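Local coordinates for 4-hydroxybenzoyl-CoA thioesterase (Staphylococcus aureus, PDB 6FDG), which probably hydrolyses acyl-CoA thioesters, most likely DHNA-CoA of the vitamin K2 pathway, at residues 6-11 with 30-35. Numbering follows the deposited sequence.
Sequences TEIEAR and FEVARL
Thr6 and Ile8 of strand 2-9 lie against Val32 and Ala33 of helix 26-41, the long helix that the curved sheet of the hotdog fold wraps around. The axes of segments 6-9 and 30-35 run roughly antiparallel, at 148°, with a closest approach of 8.7 Å, and the CA atoms of Thr6 and Ala33 come within 5.6 Å. Thr6 CB rests 4.1 Å from Ala33 CA and 4.2 Å from Ala33 CB. There the side chain forks: CG2 meets Val32 CG1 at 4.1 Å, whereas OG1, anti to the carbonyl carbon (chi1 -51°), passes 3.6 Å from Ala33 CA and hydrogen-bonds to Asp36 OD2, one helical turn beyond Val32. The threonine thus gives the helix a methyl on one branch and a polar tether on the other. Two residues along the strand, Ile8 stretches out an extended chain (chi2 -179°) toward Val32, and the two side chains meet tip to tip. Backbone hydrogen bonds between Thr6 and Val76 and between Ile8 and Val74 join the strand to its antiparallel neighbour 73-83, whose Val76 also touches Ala33. Val32 CG1 is shared, lying 4.0 Å from Ile8 CD1 while also touching Thr6 CG2.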
loop_
_atom_site.group_PDB
_atom_site.type_symbol
_atom_site.label_atom_id
_atom_site.label_comp_id
_atom_site.label_asym_id
_atom_site.label_seq_id
_atom_site.Cartn_x
_atom_site.Cartn_y
_atom_site.Cartn_z
ATOM N N THR A 6 -0.034 -18.338 11.911
ATOM C CA THR A 6 0.782 -17.838 10.863
ATOM C C THR A 6 1.789 -16.859 11.385
ATOM O O THR A 6 1.409 -15.861 12.050
ATOM C CB THR A 6 -0.109 -17.112 9.821
ATOM O OG1 THR A 6 -1.200 -17.933 9.421
ATOM C CG2 THR A 6 0.677 -16.651 8.603
ATOM N N GLU A 7 3.053 -16.987 11.032
ATOM C CA GLU A 7 4.078 -16.017 11.454
ATOM C C GLU A 7 4.241 -14.993 10.326
ATOM O O GLU A 7 4.372 -15.346 9.146
ATOM C CB GLU A 7 5.408 -16.739 11.679
ATOM C CG GLU A 7 5.333 -17.733 12.844
ATOM C CD GLU A 7 6.742 -18.257 13.202
ATOM O OE1 GLU A 7 7.554 -17.442 13.687
ATOM O OE2 GLU A 7 7.032 -19.448 12.945
ATOM N N ILE A 8 4.282 -13.723 10.717
ATOM C CA ILE A 8 4.488 -12.612 9.828
ATOM C C ILE A 8 5.599 -11.725 10.398
ATOM O O ILE A 8 5.570 -11.386 11.575
ATOM C CB ILE A 8 3.175 -11.802 9.650
ATOM C CG1 ILE A 8 2.058 -12.716 9.099
ATOM C CG2 ILE A 8 3.436 -10.542 8.816
ATOM C CD1 ILE A 8 0.743 -11.978 8.883
ATOM N N GLU A 9 6.529 -11.339 9.566
ATOM C CA GLU A 9 7.574 -10.394 10.006
ATOM C C GLU A 9 7.220 -9.031 9.436
ATOM O O GLU A 9 7.094 -8.876 8.222
ATOM C CB GLU A 9 8.931 -10.849 9.469
ATOM C CG GLU A 9 10.042 -9.897 9.867
ATOM C CD GLU A 9 11.333 -10.599 10.222
ATOM O OE1 GLU A 9 11.751 -11.519 9.493
ATOM O OE2 GLU A 9 11.909 -10.267 11.284
ATOM N N ALA A 10 7.051 -8.041 10.303
ATOM C CA ALA A 10 6.711 -6.715 9.892
ATOM C C ALA A 10 7.730 -6.153 8.945
ATOM O O ALA A 10 8.969 -6.435 9.057
ATOM C CB ALA A 10 6.559 -5.825 11.093
ATOM N N ARG A 11 7.329 -5.313 8.011
ATOM C CA ARG A 11 8.209 -4.660 7.051
ATOM C C ARG A 11 8.306 -3.186 7.373
ATOM O O ARG A 11 7.369 -2.573 7.825
ATOM C CB ARG A 11 7.617 -4.807 5.620
ATOM C CG ARG A 11 7.622 -6.258 5.147
ATOM C CD ARG A 11 6.740 -6.412 3.944
ATOM N NE ARG A 11 6.818 -7.747 3.385
ATOM C CZ ARG A 11 6.216 -8.178 2.261
ATOM N NH1 ARG A 11 5.530 -7.351 1.578
ATOM N NH2 ARG A 11 6.485 -9.403 1.866
ATOM N N PHE A 30 -4.394 -10.083 8.013
ATOM C CA PHE A 30 -5.523 -11.040 8.156
ATOM C C PHE A 30 -5.628 -11.842 6.882
ATOM O O PHE A 30 -5.927 -13.056 6.974
ATOM C CB PHE A 30 -6.814 -10.343 8.438
ATOM C CG PHE A 30 -6.943 -9.704 9.804
ATOM C CD1 PHE A 30 -6.074 -9.875 10.857
ATOM C CD2 PHE A 30 -8.104 -8.955 10.054
ATOM C CE1 PHE A 30 -6.292 -9.273 12.115
ATOM C CE2 PHE A 30 -8.361 -8.401 11.295
ATOM C CZ PHE A 30 -7.416 -8.566 12.314
ATOM N N GLU A 31 -5.438 -11.250 5.689
ATOM C CA GLU A 31 -5.483 -12.019 4.444
ATOM C C GLU A 31 -4.423 -13.076 4.401
ATOM O O GLU A 31 -4.709 -14.239 4.024
ATOM C CB GLU A 31 -5.356 -11.044 3.289
ATOM C CG GLU A 31 -5.146 -11.724 1.955
ATOM C CD GLU A 31 -4.700 -10.680 0.912
ATOM O OE1 GLU A 31 -3.435 -10.630 0.576
ATOM O OE2 GLU A 31 -5.604 -10.014 0.323
ATOM N N VAL A 32 -3.180 -12.721 4.727
ATOM C CA VAL A 32 -2.102 -13.687 4.739
ATOM C C VAL A 32 -2.463 -14.851 5.675
ATOM O O VAL A 32 -2.301 -16.028 5.329
ATOM C CB VAL A 32 -0.779 -13.008 5.157
ATOM C CG1 VAL A 32 0.357 -14.041 5.457
ATOM C CG2 VAL A 32 -0.332 -12.074 4.085
ATOM N N ALA A 33 -2.961 -14.566 6.823
ATOM C CA ALA A 33 -3.357 -15.582 7.801
ATOM C C ALA A 33 -4.480 -16.433 7.340
ATOM O O ALA A 33 -4.420 -17.684 7.486
ATOM C CB ALA A 33 -3.598 -14.915 9.149
ATOM N N ARG A 34 -5.505 -15.822 6.774
ATOM C CA ARG A 34 -6.649 -16.555 6.309
ATOM C C ARG A 34 -6.282 -17.515 5.134
ATOM O O ARG A 34 -6.704 -18.672 5.106
ATOM C CB ARG A 34 -7.698 -15.507 5.768
ATOM C CG ARG A 34 -8.927 -16.094 5.205
ATOM C CD ARG A 34 -9.978 -15.034 4.897
ATOM N NE ARG A 34 -9.590 -14.088 3.882
ATOM C CZ ARG A 34 -9.290 -12.818 4.089
ATOM N NH1 ARG A 34 -9.055 -12.023 2.988
ATOM N NH2 ARG A 34 -9.052 -12.288 5.276
ATOM N N LEU A 35 -5.425 -17.058 4.241
ATOM C CA LEU A 35 -4.984 -17.892 3.120
ATOM C C LEU A 35 -4.102 -19.022 3.688
ATOM O O LEU A 35 -4.113 -20.136 3.045
ATOM C CB LEU A 35 -4.305 -17.033 2.068
ATOM C CG LEU A 35 -5.248 -16.145 1.248
ATOM C CD1 LEU A 35 -4.446 -15.141 0.390
ATOM C CD2 LEU A 35 -6.152 -16.949 0.306
#